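Long-range contacts in endo-N-acetyl-beta-D-glucosaminidase (Hypocrea jecorina, PDB 4AC1), which hydrolyses N-linked glycans between the two N-acetylglucosamines of their core and is responsible for deglycosylating the cellulases of the fungus: residues 35-41 and 77-83; 187-191 and 252-256; 132-136 and 174-179. All coordinates share one frame; numbering follows the deposited sequence.

All three contacts belong to one (beta/alpha)8 barrel of the glycoside hydrolase 18 family. Contacts 1 and 2 are core: contact 1 joins neighbouring parallel strands by a backbone ladder, whereas in contact 2 the strands carrying 187-191 and 252-256 flank strand 216-221 and meet without backbone hydrogen bonds, mainly through side chains. The two share the barrel sheet and touch where Met-81 CE lies 3.7 Å from Trp-255 CZ3. Contact 3 is a partly buried pairing of outer helices, its centre about 18 Å from that of the chain, and it touches neither of the others. There amide, carboxylate and water are added beside a small apolar patch of Ile-135 and Leu-175.

Contact 1: 35-41 and 77-83; sequences HLIVCSF and KVMGMVG
Leu-36 and Val-78 face each other in a parallel ladder between two neighbouring strands of the barrel, linked by a beta-alpha-beta crossover through helix 62-73. Six backbone hydrogen bonds tie 35-41 to 77-83, from Leu-36 N to Lys-77 O (3.0 Å) as far as Gly-83 N to Phe-41 O. Between Val-38 and Phe-41 the register slips by one residue, a beta bulge that contains the cis peptide before Ser-40; Met-81 bridges it, its N bonded to Val-38 O and its O to Phe-41 N.

The apolar contacts fall on two faces. On the face that looks into the barrel, with His-35, Ile-37 and Met-79, Ile-37 CG2 presses crosswise on Met-81 CB at 3.5 Å, while His-35 CD2 meets Lys-77 CB at 3.6 Å and Met-79 SD at 4.0 Å, both obliquely to the ring. With an alanine at His-35, Met-79 SD would probably lose this neighbour and Trp-185 its edge-to-face ring partner. On the other face Val-38 and Phe-41 pack on Trp-65 of the helix. The Phe-41 ring turns its edge to Met-81 O, 3.3 Å from CD2, and passes so near Gly-80 that a CB there would be jammed against CE2.

Polar matter gathers at the C-terminal ends. Met-81, bent at chi2 (-94°) and chi3, brings CE to 3.3 Å from Ser-40 OG, which is hydrogen-bonded to Gln-10. The strand pair thus ends beside Asp-125, whose side chain lies about 3 Å from that of Met-81, so the bulge and the Met-81 methyl probably help shape the wall of the zinc-binding pocket.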
loop_
_atom_site.group_PDB
_atom_site.type_symbol
_atom_site.label_atom_id
_atom_site.label_comp_id
_atom_site.label_asym_id
_atom_site.label_seq_id
_atom_site.Cartn_x
_atom_site.Cartn_y
_atom_site.Cartn_z
ATOM N N HIS A 35 3.554 7.852 5.003
ATOM C CA HIS A 35 3.163 6.490 5.352
ATOM C C HIS A 35 4.240 5.499 4.973
ATOM O O HIS A 35 4.772 5.574 3.859
ATOM C CB HIS A 35 1.868 6.110 4.616
ATOM C CG HIS A 35 0.718 6.992 4.957
ATOM N ND1 HIS A 35 0.533 8.227 4.370
ATOM C CD2 HIS A 35 -0.262 6.855 5.879
ATOM C CE1 HIS A 35 -0.528 8.805 4.906
ATOM N NE2 HIS A 35 -1.021 7.995 5.828
ATOM N N LEU A 36 4.512 4.543 5.858
ATOM C CA LEU A 36 5.426 3.445 5.590
ATOM C C LEU A 36 4.591 2.176 5.740
ATOM O O LEU A 36 3.997 1.963 6.818
ATOM C CB LEU A 36 6.600 3.460 6.580
ATOM C CG LEU A 36 7.797 2.505 6.392
ATOM C CD1 LEU A 36 7.471 1.045 6.703
ATOM C CD2 LEU A 36 8.471 2.641 5.013
ATOM N N ILE A 37 4.529 1.354 4.689
ATOM C CA ILE A 37 3.710 0.143 4.695
ATOM C C ILE A 37 4.611 -1.096 4.784
ATOM O O ILE A 37 5.299 -1.454 3.819
ATOM C CB ILE A 37 2.745 0.069 3.471
ATOM C CG1 ILE A 37 1.877 1.337 3.396
ATOM C CG2 ILE A 37 1.862 -1.184 3.575
ATOM C CD1 ILE A 37 0.866 1.360 2.258
ATOM N N VAL A 38 4.621 -1.711 5.968
ATOM C CA VAL A 38 5.376 -2.942 6.228
ATOM C C VAL A 38 4.601 -4.099 5.600
ATOM O O VAL A 38 3.401 -4.251 5.834
ATOM C CB VAL A 38 5.566 -3.171 7.743
ATOM C CG1 VAL A 38 6.255 -4.517 8.027
ATOM C CG2 VAL A 38 6.379 -2.018 8.335
ATOM N N CYS A 39 5.291 -4.915 4.812
ATOM C CA CYS A 39 4.625 -5.940 4.014
ATOM C C CYS A 39 5.605 -7.064 3.650
ATOM O O CYS A 39 6.804 -6.901 3.851
ATOM C CB CYS A 39 4.026 -5.311 2.745
ATOM S SG CYS A 39 5.210 -4.511 1.624
ATOM N N SER A 40 5.132 -8.198 3.127
ATOM C CA SER A 40 3.720 -8.544 2.994
ATOM C C SER A 40 3.317 -9.542 4.065
ATOM O O SER A 40 3.934 -10.601 4.218
ATOM C CB SER A 40 3.431 -9.148 1.623
ATOM O OG SER A 40 3.718 -8.221 0.589
ATOM N N PHE A 41 2.271 -9.211 4.811
ATOM C CA PHE A 41 1.656 -10.166 5.728
ATOM C C PHE A 41 0.906 -11.230 4.922
ATOM O O PHE A 41 0.345 -10.946 3.856
ATOM C CB PHE A 41 0.728 -9.460 6.725
ATOM C CG PHE A 41 1.459 -8.658 7.778
ATOM C CD1 PHE A 41 1.847 -9.248 8.977
ATOM C CD2 PHE A 41 1.762 -7.315 7.569
ATOM C CE1 PHE A 41 2.512 -8.512 9.962
ATOM C CE2 PHE A 41 2.433 -6.572 8.548
ATOM C CZ PHE A 41 2.808 -7.173 9.745
ATOM N N LYS A 77 3.003 7.593 9.532
ATOM C CA LYS A 77 2.038 6.573 9.934
ATOM C C LYS A 77 2.551 5.223 9.459
ATOM O O LYS A 77 2.856 5.042 8.260
ATOM C CB LYS A 77 0.660 6.869 9.329
ATOM C CG LYS A 77 0.063 8.226 9.678
ATOM C CD LYS A 77 -0.074 8.451 11.169
ATOM C CE LYS A 77 -0.606 9.846 11.449
ATOM N NZ LYS A 77 -1.481 9.854 12.651
ATOM N N VAL A 78 2.670 4.277 10.383
ATOM C CA VAL A 78 3.173 2.957 10.037
ATOM C C VAL A 78 1.993 2.004 9.899
ATOM O O VAL A 78 1.236 1.795 10.846
ATOM C CB VAL A 78 4.233 2.451 11.056
ATOM C CG1 VAL A 78 4.632 1.006 10.752
ATOM C CG2 VAL A 78 5.463 3.347 11.013
ATOM N N MET A 79 1.863 1.424 8.709
ATOM C CA MET A 79 0.784 0.509 8.368
ATOM C C MET A 79 1.357 -0.854 8.019
ATOM O O MET A 79 2.573 -0.999 7.819
ATOM C CB MET A 79 0.055 1.002 7.118
ATOM C CG MET A 79 -0.610 2.346 7.273
ATOM S SD MET A 79 -1.258 3.027 5.738
ATOM C CE MET A 79 -2.523 1.805 5.308
ATOM N N GLY A 80 0.480 -1.847 7.927
ATOM C CA GLY A 80 0.826 -3.119 7.315
ATOM C C GLY A 80 0.099 -3.258 5.990
ATOM O O GLY A 80 -0.854 -2.504 5.716
ATOM N N MET A 81 0.549 -4.211 5.171
ATOM C CA MET A 81 -0.229 -4.692 4.035
ATOM C C MET A 81 -0.287 -6.195 4.143
ATOM O O MET A 81 0.714 -6.842 4.481
ATOM C CB MET A 81 0.379 -4.267 2.704
ATOM C CG MET A 81 -0.297 -4.871 1.486
ATOM S SD MET A 81 0.495 -6.399 0.888
ATOM C CE MET A 81 1.773 -5.686 -0.159
ATOM N N VAL A 82 -1.474 -6.730 3.896
ATOM C CA VAL A 82 -1.695 -8.169 3.802
ATOM C C VAL A 82 -2.079 -8.514 2.358
ATOM O O VAL A 82 -2.819 -7.763 1.695
ATOM C CB VAL A 82 -2.773 -8.647 4.831
ATOM C CG1 VAL A 82 -4.093 -7.924 4.633
ATOM C CG2 VAL A 82 -2.968 -10.168 4.799
ATOM N N GLY A 83 -1.557 -9.641 1.879
ATOM C CA GLY A 83 -1.827 -10.109 0.522
ATOM C C GLY A 83 -0.628 -9.988 -0.386
ATOM O O GLY A 83 0.432 -10.563 -0.102
#

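Contact 2: 187-191 and 252-256; sequences NTQFY and VMGWE. With ACT (acetate ion), chain D.
Met-253 lays its CE methyl against the hydroxyl edge of Tyr-191, 3.3 Å from OH and near the ring plane, the two side chains crossing at about a right angle. This is the interior of the (beta/alpha)8 barrel of family 18: strands 185-189 and 251-255 both pair with strand 216-221, and their short axes stay 7.6 Å apart, which leaves the meeting mainly to side chains. Met-253 CG sits between the backbone N and the carbonyl carbon (chi1 68°), and a second bend at chi2 (75°) carries CE across to the other strand. Its CG also passes Asn-187 OD1 obliquely at 3.9 Å; that oxygen is claimed by Trp-185 NE1, while the amide nitrogen of Asn-187 bonds weakly to Asp-123.

At the C-terminal mouth an acetate, probably from the crystallisation liquor, is held by a hydrogen bond from Tyr-191 OH to its O (2.6 Å), with the oxygen in the plane of the tyrosine ring. The same acetate oxygen lies over one face of the Trp-255 indole, toward its rim, and Glu-256 CB covers the opposite face. Trp-255 precedes a cis peptide, and in family 18 a tryptophan ending the last strand floors the substrate subsite, so the acetate probably marks that pocket. Gln-189 adds a polar wall: it binds zinc together with Glu-127, and its NE2 is anchored on Ala-155 O, which limits the turning of the amide. The Tyr-191 ring is steadied from within its own segment, where Gln-189 CB lies 3.8 Å above one face, and Trp-255 CB approaches Tyr-191 OH to 3.7 Å.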
loop_
_atom_site.group_PDB
_atom_site.type_symbol
_atom_site.label_atom_id
_atom_site.label_comp_id
_atom_site.label_asym_id
_atom_site.label_seq_id
_atom_site.Cartn_x
_atom_site.Cartn_y
_atom_site.Cartn_z
ATOM N N ASN A 187 -4.290 2.640 -3.192
ATOM C CA ASN A 187 -2.903 2.585 -3.648
ATOM C C ASN A 187 -2.929 2.018 -5.052
ATOM O O ASN A 187 -2.851 0.804 -5.255
ATOM C CB ASN A 187 -2.102 1.676 -2.718
ATOM C CG ASN A 187 -1.907 2.285 -1.357
ATOM O OD1 ASN A 187 -1.296 3.351 -1.229
ATOM N ND2 ASN A 187 -2.448 1.624 -0.329
ATOM N N THR A 188 -3.078 2.905 -6.026
ATOM C CA THR A 188 -3.509 2.467 -7.349
ATOM C C THR A 188 -2.302 2.103 -8.208
ATOM O O THR A 188 -1.390 2.913 -8.395
ATOM C CB THR A 188 -4.427 3.524 -7.999
ATOM O OG1 THR A 188 -5.528 3.800 -7.124
ATOM C CG2 THR A 188 -5.019 3.028 -9.298
ATOM N N GLN A 189 -2.273 0.856 -8.678
ATOM C CA GLN A 189 -1.076 0.343 -9.342
ATOM C C GLN A 189 -1.059 0.715 -10.831
ATOM O O GLN A 189 -1.699 0.046 -11.653
ATOM C CB GLN A 189 -0.955 -1.171 -9.138
ATOM C CG GLN A 189 -1.179 -1.621 -7.692
ATOM C CD GLN A 189 -0.791 -3.067 -7.445
ATOM O OE1 GLN A 189 0.224 -3.526 -7.963
ATOM N NE2 GLN A 189 -1.582 -3.790 -6.662
ATOM N N PHE A 190 -0.343 1.795 -11.158
ATOM C CA PHE A 190 -0.129 2.232 -12.546
ATOM C C PHE A 190 1.127 1.563 -13.117
ATOM O O PHE A 190 2.121 2.228 -13.465
ATOM C CB PHE A 190 -0.001 3.764 -12.647
ATOM C CG PHE A 190 -1.275 4.522 -12.329
ATOM C CD1 PHE A 190 -1.620 4.832 -11.010
ATOM C CD2 PHE A 190 -2.112 4.956 -13.356
ATOM C CE1 PHE A 190 -2.783 5.540 -10.726
ATOM C CE2 PHE A 190 -3.276 5.670 -13.083
ATOM C CZ PHE A 190 -3.609 5.967 -11.760
ATOM N N TYR A 191 1.077 0.244 -13.208
ATOM C CA TYR A 191 2.190 -0.547 -13.720
ATOM C C TYR A 191 1.712 -1.958 -14.034
ATOM O O TYR A 191 0.525 -2.258 -13.859
ATOM C CB TYR A 191 3.390 -0.533 -12.760
ATOM C CG TYR A 191 3.109 -0.743 -11.283
ATOM C CD1 TYR A 191 3.088 -2.024 -10.720
ATOM C CD2 TYR A 191 2.985 0.356 -10.420
ATOM C CE1 TYR A 191 2.886 -2.218 -9.335
ATOM C CE2 TYR A 191 2.792 0.180 -9.051
ATOM C CZ TYR A 191 2.741 -1.098 -8.513
ATOM O OH TYR A 191 2.556 -1.226 -7.151
ATOM N N VAL A 252 1.466 9.768 -4.051
ATOM C CA VAL A 252 2.238 8.756 -4.768
ATOM C C VAL A 252 2.661 7.653 -3.805
ATOM O O VAL A 252 2.993 7.937 -2.656
ATOM C CB VAL A 252 3.518 9.389 -5.427
ATOM C CG1 VAL A 252 4.454 8.307 -5.993
ATOM C CG2 VAL A 252 3.118 10.357 -6.507
ATOM N N MET A 253 2.615 6.409 -4.272
ATOM C CA MET A 253 3.223 5.307 -3.545
ATOM C C MET A 253 4.293 4.662 -4.403
ATOM O O MET A 253 4.238 4.717 -5.633
ATOM C CB MET A 253 2.191 4.291 -3.008
ATOM C CG MET A 253 1.426 3.448 -4.035
ATOM S SD MET A 253 2.382 2.103 -4.784
ATOM C CE MET A 253 1.021 1.046 -5.250
ATOM N N GLY A 254 5.283 4.084 -3.735
ATOM C CA GLY A 254 6.384 3.413 -4.414
ATOM C C GLY A 254 6.532 1.961 -3.997
ATOM O O GLY A 254 6.648 1.656 -2.798
ATOM N N TRP A 255 6.543 1.074 -4.991
ATOM C CA TRP A 255 6.879 -0.345 -4.811
ATOM C C TRP A 255 8.287 -0.591 -5.387
ATOM O O TRP A 255 8.452 -0.514 -6.605
ATOM C CB TRP A 255 5.863 -1.263 -5.522
ATOM C CG TRP A 255 6.206 -2.674 -5.231
ATOM C CD1 TRP A 255 7.102 -3.460 -5.898
ATOM C CD2 TRP A 255 5.737 -3.450 -4.119
ATOM N NE1 TRP A 255 7.202 -4.685 -5.289
ATOM C CE2 TRP A 255 6.380 -4.704 -4.186
ATOM C CE3 TRP A 255 4.835 -3.205 -3.071
ATOM C CZ2 TRP A 255 6.138 -5.724 -3.253
ATOM C CZ3 TRP A 255 4.595 -4.213 -2.137
ATOM C CH2 TRP A 255 5.241 -5.461 -2.242
ATOM N N GLU A 256 9.306 -0.866 -4.571
ATOM C CA GLU A 256 9.290 -0.818 -3.102
ATOM C C GLU A 256 10.624 -0.198 -2.662
ATOM O O GLU A 256 11.462 0.184 -3.494
ATOM C CB GLU A 256 9.120 -2.222 -2.503
ATOM C CG GLU A 256 10.166 -3.212 -3.005
ATOM C CD GLU A 256 10.614 -4.222 -1.957
ATOM O OE1 GLU A 256 10.541 -3.937 -0.735
ATOM O OE2 GLU A 256 11.054 -5.317 -2.366
HETATM C C ACT D . 1.711 -3.766 -5.120
HETATM O O ACT D . 2.586 -3.578 -5.993
HETATM O OXT ACT D . 1.213 -4.912 -5.072
HETATM C CH3 ACT D . 1.281 -2.659 -4.215
#

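Contact 3: 132-136 and 174-179; sequences QQGID and ALQQTQ
Ala-174 sets its methyl against the amide end of Gln-132, CB lying 3.9 Å from CD, at the start of a contact between two helices on the outside of the (beta/alpha)8 barrel. The helices, 132-146 and 172-179, lead into successive parallel strands of the barrel wall; their short axes pass 10.7 Å apart at 44°. Gln-132 reaches this methyl because its chain bends at chi2 (74°), and its amide is gripped at both ends: OE1 takes the N-H of Ser-171, while NE2 bonds to Asp-136 OD1 at 3.3 Å, on the syn side of the carboxylate but tilted out of its plane.

Leu-175, next along, brings its CD1 between Ile-135 and Asp-136. It meets Ile-135 CG2 at 4.2 Å, roughly at right angles, and slides past the aspartate with CD1 3.3 Å from OD1. Here the interface turns apolar, continued by Ile-139 of the first helix and by Leu-154 of strand 151-154 beneath.

One turn later Thr-178 faces the same carboxylate from the solvent-exposed side, and a water joins them. This water donates to Asp-136 OD2 at 2.6 Å and to Thr-178 OG1 at 2.9 Å, which probably helps offset the carboxylate charge. Asp-136 therefore has one oxygen serving the amide of its own helix and the other serving the water. Gln-179 ends the helix, its side chain crossing Asp-136 about perpendicularly, and its backbone N closes the last turn on Leu-175 O at 2.8 Å.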
loop_
_atom_site.group_PDB
_atom_site.type_symbol
_atom_site.label_atom_id
_atom_site.label_comp_id
_atom_site.label_asym_id
_atom_site.label_seq_id
_atom_site.Cartn_x
_atom_site.Cartn_y
_atom_site.Cartn_z
ATOM N N GLN A 132 -17.271 -10.405 -3.452
ATOM C CA GLN A 132 -17.767 -9.114 -2.990
ATOM C C GLN A 132 -18.148 -9.135 -1.515
ATOM O O GLN A 132 -17.795 -8.223 -0.756
ATOM C CB GLN A 132 -18.968 -8.661 -3.820
ATOM C CG GLN A 132 -19.235 -7.166 -3.704
ATOM C CD GLN A 132 -18.205 -6.354 -4.476
ATOM O OE1 GLN A 132 -17.978 -6.601 -5.659
ATOM N NE2 GLN A 132 -17.555 -5.394 -3.800
ATOM N N GLN A 133 -18.878 -10.176 -1.112
ATOM C CA GLN A 133 -19.295 -10.299 0.278
ATOM C C GLN A 133 -18.077 -10.365 1.211
ATOM O O GLN A 133 -18.081 -9.779 2.294
ATOM C CB GLN A 133 -20.160 -11.543 0.468
ATOM C CG GLN A 133 -20.744 -11.645 1.864
ATOM C CD GLN A 133 -21.428 -12.967 2.142
ATOM O OE1 GLN A 133 -21.381 -13.891 1.332
ATOM N NE2 GLN A 133 -22.058 -13.068 3.310
ATOM N N GLY A 134 -17.060 -11.105 0.783
ATOM C CA GLY A 134 -15.843 -11.270 1.580
ATOM C C GLY A 134 -15.072 -9.975 1.820
ATOM O O GLY A 134 -14.707 -9.656 2.957
ATOM N N ILE A 135 -14.825 -9.209 0.757
ATOM C CA ILE A 135 -14.088 -7.952 0.928
ATOM C C ILE A 135 -14.911 -6.944 1.703
ATOM O O ILE A 135 -14.384 -6.244 2.569
ATOM C CB ILE A 135 -13.535 -7.350 -0.418
ATOM C CG1 ILE A 135 -12.528 -6.221 -0.144
ATOM C CG2 ILE A 135 -14.665 -6.876 -1.333
ATOM C CD1 ILE A 135 -11.287 -6.682 0.647
ATOM N N ASP A 136 -16.212 -6.886 1.413
ATOM C CA ASP A 136 -17.082 -5.957 2.130
ATOM C C ASP A 136 -17.071 -6.246 3.639
ATOM O O ASP A 136 -16.969 -5.328 4.460
ATOM C CB ASP A 136 -18.521 -6.010 1.595
ATOM C CG ASP A 136 -18.677 -5.466 0.166
ATOM O OD1 ASP A 136 -17.697 -5.084 -0.519
ATOM O OD2 ASP A 136 -19.840 -5.435 -0.297
ATOM N N ALA A 174 -18.439 -1.227 -6.876
ATOM C CA ALA A 174 -19.404 -1.688 -5.870
ATOM C C ALA A 174 -18.849 -1.458 -4.462
ATOM O O ALA A 174 -19.560 -0.966 -3.584
ATOM C CB ALA A 174 -19.735 -3.148 -6.076
ATOM N N LEU A 175 -17.585 -1.829 -4.241
ATOM C CA LEU A 175 -16.928 -1.599 -2.946
ATOM C C LEU A 175 -16.948 -0.128 -2.536
ATOM O O LEU A 175 -17.252 0.204 -1.377
ATOM C CB LEU A 175 -15.489 -2.114 -2.975
ATOM C CG LEU A 175 -14.688 -2.005 -1.675
ATOM C CD1 LEU A 175 -15.317 -2.837 -0.582
ATOM C CD2 LEU A 175 -13.250 -2.434 -1.909
ATOM N N GLN A 176 -16.617 0.758 -3.475
ATOM C CA GLN A 176 -16.621 2.186 -3.175
ATOM C C GLN A 176 -18.027 2.627 -2.755
ATOM O O GLN A 176 -18.183 3.401 -1.801
ATOM C CB GLN A 176 -16.086 3.014 -4.362
ATOM C CG GLN A 176 -16.327 4.531 -4.269
ATOM C CD GLN A 176 -15.648 5.195 -3.081
ATOM O OE1 GLN A 176 -14.502 4.881 -2.739
ATOM N NE2 GLN A 176 -16.336 6.145 -2.467
ATOM N N GLN A 177 -19.050 2.122 -3.441
ATOM C CA GLN A 177 -20.418 2.501 -3.074
ATOM C C GLN A 177 -20.810 2.080 -1.650
ATOM O O GLN A 177 -21.379 2.871 -0.898
ATOM C CB GLN A 177 -21.425 1.959 -4.078
ATOM C CG GLN A 177 -21.275 2.585 -5.464
ATOM C CD GLN A 177 -22.409 2.252 -6.403
ATOM O OE1 GLN A 177 -23.512 1.930 -5.967
ATOM N NE2 GLN A 177 -22.148 2.341 -7.707
ATOM N N THR A 178 -20.499 0.841 -1.271
ATOM C CA THR A 178 -20.980 0.275 0.004
ATOM C C THR A 178 -20.034 0.545 1.185
ATOM O O THR A 178 -20.495 0.760 2.313
ATOM C CB THR A 178 -21.257 -1.239 -0.116
ATOM O OG1 THR A 178 -20.072 -1.889 -0.572
ATOM C CG2 THR A 178 -22.373 -1.525 -1.104
ATOM N N GLN A 179 -18.724 0.564 0.920
ATOM C CA GLN A 179 -17.696 0.710 1.963
ATOM C C GLN A 179 -16.761 1.891 1.738
ATOM O O GLN A 179 -15.793 2.046 2.485
ATOM C CB GLN A 179 -16.863 -0.577 2.123
ATOM C CG GLN A 179 -17.453 -1.554 3.121
ATOM C CD GLN A 179 -18.652 -2.290 2.561
ATOM O OE1 GLN A 179 -18.632 -2.726 1.410
ATOM N NE2 GLN A 179 -19.686 -2.458 3.370
HETATM O O HOH W 1 -20.109 -4.027 -2.507
#